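Local coordinates for T-lymphoma invasion and metastasis-inducing protein 1 (Homo sapiens, PDB 4K2P) that probably activates Rac-type small GTPases as a guanine nucleotide exchange factor, its PH-CC-Ex region serving phosphoinositide binding and interaction with proteins such as Par-3, at residues K10-L14 and E108-W112; V16-H22 and L95-F101; S92-G96 and H237-A242. The protein carries 5 engineered substitutions. One frame throughout, in Å; residues are numbered along the deposited sequence.

Contact 1 of 3, residues K10-L14 and E108-W112; sequences KAGAL and ELENW
The indole of Trp-112 (chi1 -90°, chi2 108°) slides between the side chains of Lys-10 and Leu-14. Over one face Lys-10 CG makes a CH-pi contact, 3.6 Å from the centroid of the six-membered ring; over the opposite face Leu-14 CD1 makes another at 4.0 Å. At the ring edge Gly-12 N is 3.5 Å from Trp-112 CZ2. The extended strand alternates, so Lys-10 and Leu-14 point toward the helix while Ala-11 and Ala-13 point away. The N-to-C directions of the two short segments lie 138° apart, their axes 10.3 Å apart at closest, with CA of Lys-10 7.4 Å from CA of Trp-112. Lys-10, t at chi1 and p at chi2, crosses the indole so that its NZ forms a salt bridge with Glu-108 OE2 at 2.9 Å. Such a helix tryptophan packed against the strands is a hallmark of the PH fold. Beyond the pair, Trp-112 also meets the ring of Phe-89 on strand 88-92, and backbone hydrogen bonds from Lys-10, Gly-12 and Leu-14 join strand 37-44.

Contact 2 of 3, residues V16-H22 and L95-F101; sequences VKNFLVH and LGDAFLF
This is an antiparallel strand pairing at the seam of the PH-domain sheet, where the first strand, 10-23, meets the last, 98-102, and so joins the two groups of strands. The axes lie 4.4 Å apart at closest, their directions 156° apart. Val-16 pairs with Phe-101 and Asn-18 with Phe-99 as non-hydrogen-bonded pairs; Lys-17 with Leu-100 and Leu-20 with Ala-98 are hydrogen-bonded pairs. Lys-17 N gives to Leu-100 O at 3.0 Å and Leu-100 N to Lys-17 O at 2.9 Å.

Then the register slips by one. Phe-19, at phi/psi -120/-58, and Leu-20 both face Ala-98 in a classic beta bulge: Phe-19 N and Leu-20 N share Ala-98 O at 3.0 and 3.1 Å, and Ala-98 N returns a bond to Leu-20 O at 3.0 Å. Phe-19 (chi1 t) packs its CD1 3.7 Å from Leu-100 CD1, on the side of Leu-20 and Ala-98, where Leu-20 also touches helix 233-241. On the face of Val-16 and Phe-101, Val-16 CG2 lies 3.7 Å from Phe-101 CD1, and Phe-101 goes on to meet Phe-89.

Just ahead of the start of strand 98-102, Asp-97 (chi1 m) takes over from the backbone: its OD1 accepts from His-22 N at 3.0 Å and from His-22 ND1 at 2.9 Å, with His-22 at chi1 p and its ring lying over Leu-95 CB. One carboxylate oxygen thus stands in for a main-chain carbonyl: the bond from His-22 N carries the pairing beyond the first residue of strand 98-102, and the His-carboxylate bond from ND1 reinforces it.

Contact 3 of 3, residues S92-G96 and H237-A242; sequences SNSLG and HALVAA
Ser-92, the last residue of strand 88-92, turns its side chain (chi1 44°) toward the helix, and its OG shares a hydrogen bond with His-237 ND1 at 2.8 Å, the hydroxyl lying at the edge of the imidazole, near its plane. His-237 reaches it with chi1 t. Next comes Asn-93, whose CA-to-CB bond points away; its carbonyl O sits 3.4 Å from His-237 CE1 and 3.8 Å from Ala-241 CB. The Asn-93 amide works inside the turn instead: with chi1 p, OD1 accepts from Asp-97 N and makes weak hydrogen bonds with Leu-95 N (3.0 Å) and Gly-96 N (3.1 Å), tying the chain reversal together. Ser-94 O packs against Ala-241 CB at 3.5 Å, and Leu-95 O passes 3.7 Å from Ala-242 CA.

At Gly-96 the backbone takes phi/psi 113/6. Its CA comes 4.0 Å from the CA of Ala-238 and makes a CA-H...O contact of 3.4 Å with Ala-238 O. A beta carbon would lie only 3.1 Å from Ala-242 CB and would strike the carbonyl O of Leu-95, so glycine suits both the turn and the close approach of 237-242. The small side chains of Ala-238 and Ala-241, with Ala-242 following, let the loop lie close, main chain first.

The turn between strands 88-92 and 98-102 of the PH domain therefore rests on helix 233-241 of the CC-Ex region. Around the helix, His-237 also touches Met-190 of helix 168-203 and Ala-242 meets Val-28 of strand 27-30, while Leu-239, pointing away from the loop, packs on helix 219-228.

In the fold
Starting at the N terminus, strand 10-23 enters contact 1 and then contact 2. The chain passes through the intervening strands and reaches the 92-96 turn, which opens contact 3, before strand 98-102 closes contact 2. Helix 106-128 follows directly and closes contact 1, so the loop of contact 2 falls within that of contact 1. Contact 3 crosses contact 1 and closes far later, after the long helices, at 237-242. Contacts 1 and 2 touch through Leu-14 and Phe-101; contacts 2 and 3 share Leu-95 and Gly-96, and Leu-20 meets Ala-238. The first two shape the PH fold; the third docks the CC-Ex region onto it.

Contact 1 of 3, residues K10-L14 and E108-W112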
# COMPACT_ATOMS: atom_id res chain seq x y z
N LYS A 10 -5.25 -18.70 -0.59
CA LYS A 10 -3.87 -18.96 -0.98
C LYS A 10 -3.05 -19.25 0.27
O LYS A 10 -3.19 -18.56 1.27
CB LYS A 10 -3.27 -17.76 -1.73
CG LYS A 10 -1.81 -17.90 -2.13
CD LYS A 10 -1.63 -18.92 -3.23
CE LYS A 10 -0.21 -18.93 -3.78
NZ LYS A 10 -0.06 -20.06 -4.72
N ALA A 11 -2.19 -20.27 0.21
CA ALA A 11 -1.33 -20.59 1.34
C ALA A 11 -0.00 -21.17 0.85
O ALA A 11 0.02 -21.89 -0.14
CB ALA A 11 -2.03 -21.56 2.28
N GLY A 12 1.09 -20.87 1.55
CA GLY A 12 2.39 -21.39 1.16
C GLY A 12 3.48 -21.04 2.16
O GLY A 12 3.30 -20.19 3.02
N ALA A 13 4.61 -21.70 2.03
CA ALA A 13 5.76 -21.45 2.87
C ALA A 13 6.51 -20.22 2.36
O ALA A 13 6.88 -20.16 1.19
CB ALA A 13 6.67 -22.67 2.91
N LEU A 14 6.71 -19.24 3.24
CA LEU A 14 7.38 -18.00 2.90
C LEU A 14 8.41 -17.63 3.95
O LEU A 14 8.20 -17.89 5.14
CB LEU A 14 6.38 -16.85 2.78
CG LEU A 14 5.30 -16.97 1.70
CD1 LEU A 14 4.24 -15.88 1.87
CD2 LEU A 14 5.94 -16.90 0.32
N GLU A 108 5.26 -17.79 -8.70
CA GLU A 108 4.64 -17.87 -7.39
C GLU A 108 4.51 -16.50 -6.76
O GLU A 108 3.53 -16.22 -6.06
CB GLU A 108 5.45 -18.79 -6.48
CG GLU A 108 4.72 -19.19 -5.22
CD GLU A 108 3.48 -20.04 -5.48
OE1 GLU A 108 3.20 -20.42 -6.64
OE2 GLU A 108 2.78 -20.34 -4.50
N LEU A 109 5.48 -15.63 -7.02
CA LEU A 109 5.42 -14.27 -6.53
C LEU A 109 4.19 -13.58 -7.10
O LEU A 109 3.43 -12.95 -6.37
CB LEU A 109 6.69 -13.50 -6.90
CG LEU A 109 6.77 -12.02 -6.50
CD1 LEU A 109 8.21 -11.64 -6.29
CD2 LEU A 109 6.15 -11.13 -7.56
N GLU A 110 3.98 -13.73 -8.40
CA GLU A 110 2.85 -13.11 -9.07
C GLU A 110 1.54 -13.68 -8.54
O GLU A 110 0.55 -12.98 -8.46
CB GLU A 110 2.93 -13.31 -10.58
CG GLU A 110 3.93 -12.41 -11.29
CD GLU A 110 4.25 -12.90 -12.71
OE1 GLU A 110 3.67 -13.92 -13.13
OE2 GLU A 110 5.06 -12.24 -13.39
N ASN A 111 1.55 -14.96 -8.18
CA ASN A 111 0.34 -15.58 -7.65
C ASN A 111 -0.03 -15.03 -6.28
O ASN A 111 -1.21 -14.88 -5.97
CB ASN A 111 0.51 -17.10 -7.58
CG ASN A 111 0.38 -17.75 -8.94
OD1 ASN A 111 -0.21 -17.19 -9.86
ND2 ASN A 111 0.94 -18.95 -9.08
N TRP A 112 0.97 -14.73 -5.46
CA TRP A 112 0.74 -14.15 -4.14
C TRP A 112 0.20 -12.73 -4.30
O TRP A 112 -0.73 -12.33 -3.59
CB TRP A 112 2.02 -14.16 -3.30
CG TRP A 112 2.19 -15.40 -2.48
CD1 TRP A 112 3.08 -16.43 -2.69
CD2 TRP A 112 1.43 -15.77 -1.32
NE1 TRP A 112 2.92 -17.40 -1.73
CE2 TRP A 112 1.92 -17.02 -0.87
CE3 TRP A 112 0.39 -15.16 -0.62
CZ2 TRP A 112 1.40 -17.66 0.25
CZ3 TRP A 112 -0.12 -15.80 0.49
CH2 TRP A 112 0.38 -17.04 0.92

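Contact 2 of 3, residues V16-H22 and L95-F101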
# COMPACT_ATOMS: atom_id res chain seq x y z
N VAL A 16 9.88 -14.43 5.87
CA VAL A 16 9.17 -13.21 6.25
C VAL A 16 10.05 -12.35 7.14
O VAL A 16 10.83 -12.86 7.95
CB VAL A 16 7.86 -13.51 7.00
CG1 VAL A 16 7.09 -12.22 7.28
CG2 VAL A 16 7.00 -14.48 6.18
N LYS A 17 9.93 -11.03 6.97
CA LYS A 17 10.75 -10.07 7.68
C LYS A 17 9.95 -8.78 7.86
O LYS A 17 9.46 -8.24 6.88
CB LYS A 17 12.01 -9.82 6.87
CG LYS A 17 13.05 -8.94 7.47
CD LYS A 17 14.26 -8.99 6.56
CE LYS A 17 15.38 -8.13 7.06
NZ LYS A 17 16.69 -8.70 6.66
N ASN A 18 9.80 -8.28 9.08
CA ASN A 18 9.19 -6.96 9.27
C ASN A 18 10.06 -5.88 8.63
O ASN A 18 11.28 -5.93 8.74
CB ASN A 18 8.97 -6.66 10.74
CG ASN A 18 7.97 -7.61 11.38
OD1 ASN A 18 7.11 -8.16 10.71
ND2 ASN A 18 8.08 -7.77 12.69
N PHE A 19 9.43 -4.91 7.98
CA PHE A 19 10.14 -3.95 7.15
C PHE A 19 9.96 -2.50 7.62
O PHE A 19 10.93 -1.80 7.90
CB PHE A 19 9.69 -4.11 5.70
CG PHE A 19 10.46 -3.26 4.73
CD1 PHE A 19 11.84 -3.23 4.77
CD2 PHE A 19 9.81 -2.53 3.76
CE1 PHE A 19 12.56 -2.46 3.88
CE2 PHE A 19 10.51 -1.76 2.86
CZ PHE A 19 11.89 -1.72 2.92
N LEU A 20 8.71 -2.05 7.70
CA LEU A 20 8.36 -0.74 8.26
C LEU A 20 7.34 -0.96 9.37
O LEU A 20 6.58 -1.92 9.33
CB LEU A 20 7.81 0.19 7.18
CG LEU A 20 8.74 0.44 6.00
CD1 LEU A 20 8.03 1.14 4.87
CD2 LEU A 20 9.96 1.25 6.45
N VAL A 21 7.34 -0.06 10.35
CA VAL A 21 6.50 -0.18 11.53
C VAL A 21 5.86 1.16 11.87
O VAL A 21 6.55 2.19 11.93
CB VAL A 21 7.29 -0.67 12.76
CG1 VAL A 21 6.39 -0.72 13.99
CG2 VAL A 21 7.87 -2.04 12.51
N HIS A 22 4.55 1.16 12.09
CA HIS A 22 3.84 2.38 12.45
C HIS A 22 3.93 2.60 13.96
O HIS A 22 3.80 1.68 14.76
CB HIS A 22 2.37 2.33 11.97
CG HIS A 22 1.45 1.53 12.84
ND1 HIS A 22 1.72 0.24 13.24
CD2 HIS A 22 0.24 1.83 13.36
CE1 HIS A 22 0.73 -0.21 13.98
NE2 HIS A 22 -0.19 0.73 14.07
N LEU A 95 -2.23 0.72 7.72
CA LEU A 95 -1.84 1.38 8.98
C LEU A 95 -0.47 2.08 8.97
O LEU A 95 -0.21 2.92 9.83
CB LEU A 95 -1.86 0.36 10.12
CG LEU A 95 -3.18 -0.35 10.40
CD1 LEU A 95 -3.05 -1.26 11.62
CD2 LEU A 95 -4.32 0.66 10.60
N GLY A 96 0.38 1.74 8.02
CA GLY A 96 1.73 2.29 7.96
C GLY A 96 2.81 1.25 8.22
O GLY A 96 3.99 1.57 8.32
N ASP A 97 2.39 -0.01 8.32
CA ASP A 97 3.32 -1.14 8.43
C ASP A 97 3.64 -1.68 7.07
O ASP A 97 2.86 -1.52 6.14
CB ASP A 97 2.72 -2.28 9.26
CG ASP A 97 2.31 -1.85 10.63
OD1 ASP A 97 3.19 -1.41 11.38
OD2 ASP A 97 1.11 -1.97 10.96
N ALA A 98 4.77 -2.37 6.96
CA ALA A 98 5.09 -3.12 5.76
C ALA A 98 5.95 -4.33 6.10
O ALA A 98 6.66 -4.34 7.10
CB ALA A 98 5.78 -2.24 4.74
N PHE A 99 5.87 -5.35 5.25
CA PHE A 99 6.45 -6.66 5.51
C PHE A 99 7.08 -7.16 4.23
O PHE A 99 6.53 -6.97 3.16
CB PHE A 99 5.38 -7.65 5.99
CG PHE A 99 4.53 -7.13 7.11
CD1 PHE A 99 3.41 -6.36 6.84
CD2 PHE A 99 4.84 -7.42 8.43
CE1 PHE A 99 2.62 -5.87 7.87
CE2 PHE A 99 4.05 -6.93 9.47
CZ PHE A 99 2.94 -6.15 9.18
N LEU A 100 8.25 -7.77 4.34
CA LEU A 100 8.86 -8.45 3.21
C LEU A 100 8.59 -9.96 3.24
O LEU A 100 8.58 -10.57 4.30
CB LEU A 100 10.37 -8.20 3.19
CG LEU A 100 10.79 -6.75 2.99
CD1 LEU A 100 12.27 -6.62 3.24
CD2 LEU A 100 10.45 -6.26 1.58
N PHE A 101 8.42 -10.53 2.06
CA PHE A 101 8.17 -11.94 1.87
C PHE A 101 9.07 -12.45 0.74
O PHE A 101 9.25 -11.76 -0.25
CB PHE A 101 6.71 -12.21 1.50
CG PHE A 101 5.72 -11.71 2.49
CD1 PHE A 101 5.30 -12.52 3.55
CD2 PHE A 101 5.16 -10.46 2.35
CE1 PHE A 101 4.36 -12.06 4.45
CE2 PHE A 101 4.21 -10.00 3.26
CZ PHE A 101 3.81 -10.80 4.31

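Contact 3 of 3, residues S92-G96 and H237-A242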
# COMPACT_ATOMS: atom_id res chain seq x y z
N SER A 92 2.46 -3.50 2.09
CA SER A 92 2.26 -2.37 2.99
C SER A 92 0.76 -2.28 3.27
O SER A 92 -0.04 -2.27 2.35
CB SER A 92 2.79 -1.07 2.39
OG SER A 92 2.43 -0.94 1.02
N ASN A 93 0.40 -2.21 4.55
CA ASN A 93 -1.00 -2.29 4.93
C ASN A 93 -1.63 -0.91 5.07
O ASN A 93 -1.04 0.08 4.68
CB ASN A 93 -1.13 -3.09 6.24
CG ASN A 93 -0.59 -2.35 7.44
OD1 ASN A 93 -0.01 -1.28 7.32
ND2 ASN A 93 -0.79 -2.92 8.62
N SER A 94 -2.84 -0.86 5.61
CA SER A 94 -3.57 0.40 5.70
C SER A 94 -3.15 1.24 6.91
O SER A 94 -3.66 2.33 7.10
CB SER A 94 -5.08 0.12 5.76
OG SER A 94 -5.42 -0.55 6.96
N LEU A 95 -2.23 0.72 7.72
CA LEU A 95 -1.84 1.38 8.98
C LEU A 95 -0.47 2.08 8.97
O LEU A 95 -0.21 2.92 9.83
CB LEU A 95 -1.86 0.36 10.12
CG LEU A 95 -3.18 -0.35 10.40
CD1 LEU A 95 -3.05 -1.26 11.62
CD2 LEU A 95 -4.32 0.66 10.60
N GLY A 96 0.38 1.74 8.02
CA GLY A 96 1.73 2.29 7.96
C GLY A 96 2.81 1.25 8.22
O GLY A 96 3.99 1.57 8.32
N HIS A 237 3.59 4.47 0.40
CA HIS A 237 2.29 4.02 0.88
C HIS A 237 2.26 4.02 2.39
O HIS A 237 1.29 4.45 2.98
CB HIS A 237 1.94 2.63 0.36
CG HIS A 237 0.57 2.19 0.78
ND1 HIS A 237 0.25 0.87 1.04
CD2 HIS A 237 -0.56 2.90 1.01
CE1 HIS A 237 -1.02 0.79 1.40
NE2 HIS A 237 -1.53 2.01 1.39
N ALA A 238 3.32 3.51 3.03
CA ALA A 238 3.34 3.42 4.48
C ALA A 238 3.21 4.81 5.11
O ALA A 238 2.50 4.99 6.10
CB ALA A 238 4.62 2.74 4.96
N LEU A 239 3.89 5.79 4.53
CA LEU A 239 3.88 7.15 5.05
C LEU A 239 2.50 7.77 4.90
O LEU A 239 1.99 8.41 5.82
CB LEU A 239 4.94 7.98 4.33
CG LEU A 239 6.38 7.61 4.70
CD1 LEU A 239 7.35 8.15 3.67
CD2 LEU A 239 6.72 8.15 6.08
N VAL A 240 1.87 7.54 3.76
CA VAL A 240 0.55 8.09 3.51
C VAL A 240 -0.50 7.44 4.41
O VAL A 240 -1.34 8.13 4.96
CB VAL A 240 0.14 7.91 2.03
CG1 VAL A 240 -1.36 8.23 1.83
CG2 VAL A 240 0.99 8.79 1.15
N ALA A 241 -0.43 6.12 4.55
CA ALA A 241 -1.41 5.38 5.33
C ALA A 241 -1.31 5.74 6.80
O ALA A 241 -2.31 5.75 7.51
CB ALA A 241 -1.24 3.88 5.13
N ALA A 242 -0.10 6.06 7.24
CA ALA A 242 0.12 6.39 8.65
C ALA A 242 -0.58 7.70 9.04
O ALA A 242 -0.75 7.99 10.23
CB ALA A 242 1.60 6.49 8.94